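Local coordinates for 16S rRNA (adenine(1408)-N(1))-methyltransferase (Escherichia coli, PDB 3P2K), which transfers a methyl group from S-adenosylmethionine to N1 of adenine 1408 in 16S rRNA of assembled 30S subunits, conferring resistance to several aminoglycosides, at residues A[35-40]-A[62-67]; A[56-61]-A[82-87]. All blocks are in the same frame, centred on the assembly; numbering follows the deposited sequence.

In the fold
Interaction 1 packs the start of helix 37-45 against helix 62-68 beside the Rossmann-like sheet; interaction 2 lays the loop leading into that second helix on the end of strand 80-83, an outermost strand of the same sheet. Both are partly buried. They meet where L61 CD2 packs on the backbone of D35 and G36 and the F82 ring on G36, and F82 also touches I64. Each centres on aliphatic and aromatic packing without a cross-segment hydrogen bond. They differ at their margins: interaction 1 ends in a lysine lying on a tyrosine, interaction 2 at the adenine of S-adenosylmethionine.

Interaction 1: A[35-40]-A[62-67]; sequences DGRNIY and FDISKK. With SAM (S-adenosylmethionine), chain E.
I64 pushes its side chain from helix 62-68 into the N-terminal turn of helix 37-45, among D35, G36, R37 and Y40. Its CB faces the carbonyl oxygen of D35. Of the two branches, CG1 lies beside that same oxygen, with I64 CG1 3.2 Å from D35 O. CG2 meets the next carbonyl, 3.7 Å from G36 O, and also packs on Y40, with I64 CG2 3.9 Å from Y40 CB. At the tip, I64 CD1 rests 3.7 Å from R37 CG and lies over one face of the guanidinium, toward its rim, while the arginine chain runs roughly at right angles to the isoleucine. Y40, its CG anti to the backbone N (chi1 -174°), carries its ring on toward K67. There K67 CD sits over the ring face in a CH-pi contact, 4.2 Å from the Y40 centroid and 27° off the normal. K67 CE reaches the rim, 3.4 Å from Y40 OH, and this hydroxyl is hydrogen-bonded to the backbone O of G75. The helix start follows the glycine-rich loop after strand 26-31, consistent with the SAM-binding loop of class I methyltransferases: G36 is the N-cap residue, and D35 OD1 accepts from R37 N in an Asx turn (3.0 Å, 156°). The bond meets the anti side of the carboxylate, tilted from its plane, and D35 OD2 receives a weak bond from L196 N. N38, next after R37, brings ND2 near the S-adenosylmethionine carboxylate, while its OD1 accepts from S195 N. With no hydrogen bond across it, the contact rests on the fit of I64 against two carbonyls, R37 and Y40 and on the lysine-tyrosine CH-pi contact, leaving D35 and N38 to bond toward the cofactor-binding loop at S195 and L196.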
loop_
_atom_site.group_PDB
_atom_site.type_symbol
_atom_site.label_atom_id
_atom_site.label_comp_id
_atom_site.label_asym_id
_atom_site.label_seq_id
_atom_site.Cartn_x
_atom_site.Cartn_y
_atom_site.Cartn_z
ATOM N N ASP A 35 2.787 9.041 -3.950
ATOM C CA ASP A 35 2.102 10.319 -4.261
ATOM C C ASP A 35 0.578 10.309 -4.322
ATOM O O ASP A 35 -0.034 11.312 -4.698
ATOM C CB ASP A 35 2.654 10.958 -5.542
ATOM C CG ASP A 35 2.460 10.097 -6.774
ATOM O OD1 ASP A 35 1.600 9.174 -6.786
ATOM O OD2 ASP A 35 3.190 10.364 -7.757
ATOM N N GLY A 36 -0.021 9.172 -3.997
ATOM C CA GLY A 36 -1.459 9.060 -3.870
ATOM C C GLY A 36 -2.132 8.837 -5.191
ATOM O O GLY A 36 -3.344 8.635 -5.243
ATOM N N ARG A 37 -1.355 8.872 -6.267
ATOM C CA ARG A 37 -1.932 8.756 -7.601
ATOM C C ARG A 37 -2.412 7.344 -7.841
ATOM O O ARG A 37 -3.501 7.141 -8.390
ATOM C CB ARG A 37 -0.961 9.219 -8.692
ATOM C CG ARG A 37 -0.894 10.722 -8.796
ATOM C CD ARG A 37 0.056 11.233 -9.871
ATOM N NE ARG A 37 -0.042 12.692 -9.952
ATOM C CZ ARG A 37 -0.768 13.351 -10.855
ATOM N NH1 ARG A 37 -1.443 12.688 -11.793
ATOM N NH2 ARG A 37 -0.810 14.678 -10.831
ATOM N N ASN A 38 -1.619 6.373 -7.408
ATOM C CA ASN A 38 -1.990 4.977 -7.567
ATOM C C ASN A 38 -3.296 4.698 -6.822
ATOM O O ASN A 38 -4.225 4.066 -7.353
ATOM C CB ASN A 38 -0.859 4.056 -7.084
ATOM C CG ASN A 38 0.282 3.922 -8.106
ATOM O OD1 ASN A 38 0.155 4.339 -9.259
ATOM N ND2 ASN A 38 1.396 3.321 -7.681
ATOM N N ILE A 39 -3.362 5.204 -5.592
ATOM C CA ILE A 39 -4.542 5.065 -4.772
ATOM C C ILE A 39 -5.735 5.796 -5.367
ATOM O O ILE A 39 -6.835 5.250 -5.428
ATOM C CB ILE A 39 -4.307 5.597 -3.369
ATOM C CG1 ILE A 39 -3.585 4.530 -2.541
ATOM C CG2 ILE A 39 -5.645 6.042 -2.733
ATOM C CD1 ILE A 39 -4.213 4.262 -1.196
ATOM N N TYR A 40 -5.520 7.038 -5.788
ATOM C CA TYR A 40 -6.594 7.823 -6.357
ATOM C C TYR A 40 -7.207 7.029 -7.486
ATOM O O TYR A 40 -8.417 6.840 -7.509
ATOM C CB TYR A 40 -6.097 9.175 -6.859
ATOM C CG TYR A 40 -7.198 10.085 -7.342
ATOM C CD1 TYR A 40 -7.920 10.857 -6.446
ATOM C CD2 TYR A 40 -7.515 10.186 -8.699
ATOM C CE1 TYR A 40 -8.941 11.710 -6.874
ATOM C CE2 TYR A 40 -8.545 11.046 -9.142
ATOM C CZ TYR A 40 -9.247 11.803 -8.213
ATOM O OH TYR A 40 -10.261 12.649 -8.614
ATOM N N PHE A 62 0.621 16.062 -1.163
ATOM C CA PHE A 62 -0.008 17.369 -1.218
ATOM C C PHE A 62 -0.983 17.580 -2.367
ATOM O O PHE A 62 -2.116 17.987 -2.146
ATOM C CB PHE A 62 1.074 18.454 -1.202
ATOM C CG PHE A 62 1.522 18.838 0.183
ATOM C CD1 PHE A 62 1.079 18.128 1.302
ATOM C CD2 PHE A 62 2.386 19.905 0.372
ATOM C CE1 PHE A 62 1.489 18.490 2.585
ATOM C CE2 PHE A 62 2.807 20.266 1.649
ATOM C CZ PHE A 62 2.364 19.556 2.750
ATOM N N ASP A 63 -0.551 17.288 -3.587
ATOM C CA ASP A 63 -1.407 17.492 -4.749
ATOM C C ASP A 63 -2.656 16.615 -4.770
ATOM O O ASP A 63 -3.720 17.097 -5.140
ATOM C CB ASP A 63 -0.621 17.328 -6.049
ATOM C CG ASP A 63 0.481 18.368 -6.201
ATOM O OD1 ASP A 63 0.525 19.338 -5.402
ATOM O OD2 ASP A 63 1.311 18.211 -7.126
ATOM N N ILE A 64 -2.542 15.342 -4.391
ATOM C CA ILE A 64 -3.703 14.445 -4.463
ATOM C C ILE A 64 -4.546 14.614 -3.213
ATOM O O ILE A 64 -5.772 14.702 -3.296
ATOM C CB ILE A 64 -3.330 12.941 -4.681
ATOM C CG1 ILE A 64 -2.553 12.750 -5.997
ATOM C CG2 ILE A 64 -4.595 12.050 -4.618
ATOM C CD1 ILE A 64 -3.333 13.114 -7.288
ATOM N N SER A 65 -3.887 14.681 -2.058
ATOM C CA SER A 65 -4.580 15.030 -0.827
ATOM C C SER A 65 -5.429 16.282 -0.997
ATOM O O SER A 65 -6.511 16.378 -0.412
ATOM C CB SER A 65 -3.604 15.282 0.308
ATOM O OG SER A 65 -4.317 15.804 1.411
ATOM N N LYS A 66 -4.921 17.241 -1.774
ATOM C CA LYS A 66 -5.665 18.454 -2.078
ATOM C C LYS A 66 -6.832 18.157 -2.989
ATOM O O LYS A 66 -7.878 18.800 -2.881
ATOM C CB LYS A 66 -4.778 19.523 -2.721
ATOM C CG LYS A 66 -4.126 20.467 -1.705
ATOM C CD LYS A 66 -3.552 21.707 -2.369
ATOM C CE LYS A 66 -2.229 21.433 -3.071
ATOM N NZ LYS A 66 -1.842 22.601 -3.932
ATOM N N LYS A 67 -6.647 17.188 -3.884
ATOM C CA LYS A 67 -7.641 16.870 -4.895
ATOM C C LYS A 67 -8.791 16.059 -4.305
ATOM O O LYS A 67 -9.961 16.350 -4.581
ATOM C CB LYS A 67 -6.985 16.127 -6.056
ATOM C CG LYS A 67 -7.937 15.650 -7.152
ATOM C CD LYS A 67 -7.158 15.015 -8.314
ATOM C CE LYS A 67 -7.997 14.939 -9.591
ATOM N NZ LYS A 67 -8.213 16.274 -10.246
HETATM N N SAM E . 4.515 3.086 -3.832
HETATM C CA SAM E . 4.532 4.225 -4.772
HETATM C C SAM E . 4.426 3.722 -6.172
HETATM O O SAM E . 4.441 2.495 -6.372
HETATM O OXT SAM E . 4.391 4.537 -7.102
HETATM C CB SAM E . 5.917 4.798 -4.862
HETATM C CG SAM E . 6.844 4.544 -3.708
HETATM S SD SAM E . 8.290 5.612 -3.966
HETATM C CE SAM E . 9.222 4.646 -5.172
HETATM C "C5'" SAM E . 9.099 4.969 -2.501
HETATM C "C4'" SAM E . 8.124 5.265 -1.383
HETATM O "O4'" SAM E . 8.421 4.356 -0.361
HETATM C "C3'" SAM E . 8.339 6.677 -0.837
HETATM O "O3'" SAM E . 7.140 7.428 -0.795
HETATM C "C2'" SAM E . 8.825 6.481 0.579
HETATM O "O2'" SAM E . 8.088 7.327 1.417
HETATM C "C1'" SAM E . 8.359 5.079 0.847
HETATM N N9 SAM E . 9.090 4.429 1.920
HETATM C C8 SAM E . 10.399 4.062 1.995
HETATM N N7 SAM E . 10.605 3.471 3.219
HETATM C C5 SAM E . 9.425 3.461 3.900
HETATM C C6 SAM E . 9.047 2.987 5.149
HETATM N N6 SAM E . 9.922 2.394 5.960
HETATM N N1 SAM E . 7.744 3.124 5.563
HETATM C C2 SAM E . 6.817 3.722 4.736
HETATM N N3 SAM E . 7.185 4.193 3.488
HETATM C C4 SAM E . 8.470 4.053 3.082
#

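Interaction 2: A[56-61]-A[82-87]. With SAM (S-adenosylmethionine), chain E.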
loop_
_atom_site.group_PDB
_atom_site.type_symbol
_atom_site.label_atom_id
_atom_site.label_comp_id
_atom_site.label_asym_id
_atom_site.label_seq_id
_atom_site.Cartn_x
_atom_site.Cartn_y
_atom_site.Cartn_z
ATOM N N PRO A 56 5.521 8.086 5.103
ATOM C CA PRO A 56 5.927 9.097 6.086
ATOM C C PRO A 56 6.236 10.450 5.441
ATOM O O PRO A 56 6.346 11.440 6.154
ATOM C CB PRO A 56 7.183 8.494 6.724
ATOM C CG PRO A 56 7.776 7.612 5.623
ATOM C CD PRO A 56 6.649 7.218 4.681
ATOM N N VAL A 57 6.359 10.498 4.117
ATOM C CA VAL A 57 6.707 11.736 3.424
ATOM C C VAL A 57 5.437 12.440 2.962
ATOM O O VAL A 57 4.904 12.133 1.895
ATOM C CB VAL A 57 7.690 11.475 2.222
ATOM C CG1 VAL A 57 7.759 12.662 1.280
ATOM C CG2 VAL A 57 9.107 11.123 2.724
ATOM N N LYS A 58 4.953 13.386 3.759
ATOM C CA LYS A 58 3.675 14.049 3.466
ATOM C C LYS A 58 3.677 14.929 2.219
ATOM O O LYS A 58 2.640 15.063 1.550
ATOM C CB LYS A 58 3.139 14.822 4.681
ATOM C CG LYS A 58 4.221 15.258 5.658
ATOM C CD LYS A 58 3.860 16.492 6.434
ATOM C CE LYS A 58 5.106 17.021 7.120
ATOM N NZ LYS A 58 5.119 18.511 7.212
ATOM N N GLU A 59 4.829 15.510 1.893
ATOM C CA GLU A 59 4.914 16.482 0.784
ATOM C C GLU A 59 4.572 15.909 -0.623
ATOM O O GLU A 59 4.016 16.612 -1.464
ATOM C CB GLU A 59 6.257 17.239 0.808
ATOM C CG GLU A 59 6.503 18.119 2.085
ATOM C CD GLU A 59 7.073 17.346 3.293
ATOM O OE1 GLU A 59 7.388 16.133 3.192
ATOM O OE2 GLU A 59 7.212 17.972 4.362
ATOM N N ASN A 60 4.881 14.643 -0.873
ATOM C CA ASN A 60 4.551 14.033 -2.168
ATOM C C ASN A 60 3.075 13.731 -2.337
ATOM O O ASN A 60 2.654 13.305 -3.417
ATOM C CB ASN A 60 5.317 12.731 -2.384
ATOM C CG ASN A 60 6.816 12.916 -2.321
ATOM O OD1 ASN A 60 7.387 13.749 -3.037
ATOM N ND2 ASN A 60 7.469 12.114 -1.478
ATOM N N LEU A 61 2.304 13.944 -1.266
ATOM C CA LEU A 61 0.864 13.660 -1.254
ATOM C C LEU A 61 -0.009 14.916 -1.396
ATOM O O LEU A 61 -1.208 14.838 -1.716
ATOM C CB LEU A 61 0.496 12.863 0.009
ATOM C CG LEU A 61 0.752 11.359 -0.115
ATOM C CD1 LEU A 61 0.779 10.605 1.206
ATOM C CD2 LEU A 61 -0.292 10.770 -1.040
ATOM N N PHE A 82 -5.131 9.418 3.801
ATOM C CA PHE A 82 -3.667 9.280 3.786
ATOM C C PHE A 82 -3.068 9.395 5.162
ATOM O O PHE A 82 -3.162 10.447 5.801
ATOM C CB PHE A 82 -2.990 10.315 2.907
ATOM C CG PHE A 82 -3.251 10.149 1.462
ATOM C CD1 PHE A 82 -3.001 8.938 0.812
ATOM C CD2 PHE A 82 -3.723 11.221 0.723
ATOM C CE1 PHE A 82 -3.247 8.799 -0.578
ATOM C CE2 PHE A 82 -3.962 11.089 -0.665
ATOM C CZ PHE A 82 -3.729 9.878 -1.311
ATOM N N VAL A 83 -2.419 8.313 5.583
ATOM C CA VAL A 83 -1.849 8.194 6.907
ATOM C C VAL A 83 -0.380 8.511 6.797
ATOM O O VAL A 83 0.299 7.983 5.916
ATOM C CB VAL A 83 -1.997 6.762 7.429
ATOM C CG1 VAL A 83 -0.966 6.460 8.521
ATOM C CG2 VAL A 83 -3.407 6.531 7.935
ATOM N N ILE A 84 0.110 9.368 7.690
ATOM C CA ILE A 84 1.529 9.687 7.701
ATOM C C ILE A 84 2.180 8.961 8.842
ATOM O O ILE A 84 2.188 9.432 9.974
ATOM C CB ILE A 84 1.814 11.201 7.772
ATOM C CG1 ILE A 84 1.210 11.882 6.557
ATOM C CG2 ILE A 84 3.339 11.476 7.840
ATOM C CD1 ILE A 84 0.699 13.252 6.857
ATOM N N ALA A 85 2.729 7.803 8.497
ATOM C CA ALA A 85 3.381 6.867 9.410
ATOM C C ALA A 85 4.423 6.105 8.605
ATOM O O ALA A 85 4.275 5.938 7.382
ATOM C CB ALA A 85 2.371 5.895 9.948
ATOM N N ALA A 86 5.462 5.627 9.284
ATOM C CA ALA A 86 6.448 4.759 8.639
ATOM C C ALA A 86 6.291 3.290 9.062
ATOM O O ALA A 86 5.881 2.985 10.181
ATOM C CB ALA A 86 7.852 5.254 8.915
ATOM N N ALA A 87 6.645 2.388 8.152
ATOM C CA ALA A 87 6.535 0.944 8.367
ATOM C C ALA A 87 7.101 0.477 9.701
ATOM O O ALA A 87 6.655 -0.534 10.230
ATOM C CB ALA A 87 7.170 0.174 7.210
HETATM N N SAM E . 4.515 3.086 -3.832
HETATM C CA SAM E . 4.532 4.225 -4.772
HETATM C C SAM E . 4.426 3.722 -6.172
HETATM O O SAM E . 4.441 2.495 -6.372
HETATM O OXT SAM E . 4.391 4.537 -7.102
HETATM C CB SAM E . 5.917 4.798 -4.862
HETATM C CG SAM E . 6.844 4.544 -3.708
HETATM S SD SAM E . 8.290 5.612 -3.966
HETATM C CE SAM E . 9.222 4.646 -5.172
HETATM C "C5'" SAM E . 9.099 4.969 -2.501
HETATM C "C4'" SAM E . 8.124 5.265 -1.383
HETATM O "O4'" SAM E . 8.421 4.356 -0.361
HETATM C "C3'" SAM E . 8.339 6.677 -0.837
HETATM O "O3'" SAM E . 7.140 7.428 -0.795
HETATM C "C2'" SAM E . 8.825 6.481 0.579
HETATM O "O2'" SAM E . 8.088 7.327 1.417
HETATM C "C1'" SAM E . 8.359 5.079 0.847
HETATM N N9 SAM E . 9.090 4.429 1.920
HETATM C C8 SAM E . 10.399 4.062 1.995
HETATM N N7 SAM E . 10.605 3.471 3.219
HETATM C C5 SAM E . 9.425 3.461 3.900
HETATM C C6 SAM E . 9.047 2.987 5.149
HETATM N N6 SAM E . 9.922 2.394 5.960
HETATM N N1 SAM E . 7.744 3.124 5.563
HETATM C C2 SAM E . 6.817 3.722 4.736
HETATM N N3 SAM E . 7.185 4.193 3.488
HETATM C C4 SAM E . 8.470 4.053 3.082
#
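A87 N gives a nearly straight hydrogen bond to N1 of the S-adenosylmethionine adenine (2.9 Å, 173°), and P56 across the contact approaches the same base, with P56 CD 3.3 Å from its N3. Residues 56-61 and 82-87 thus meet beside the adenine. P56 also packs on the second segment directly, its CB 4.0 Å from A86 CB. This is the adenosine side of a class I, Rossmann-like methyltransferase site: residues 56-61 directly follow D55, whose OD1 is hydrogen-bonded to the cofactor and whose OD2 accepts from V57 N. Further from the ligand the contact is made by I84, K58, L61 and F82. I84 is forked over the loop: CG2 lies against the carbonyl of P56, 3.4 Å from P56 O, while CD1 touches K58 at its CB, 3.6 Å away. The CD2 methyl of L61 drops onto the middle of the F82 ring, a CH-pi contact 3.5 Å from the centroid and 9° off the normal. L4 of strand 3-5 touches L61, F82 and I84, and its backbone is hydrogen-bonded to that of F82.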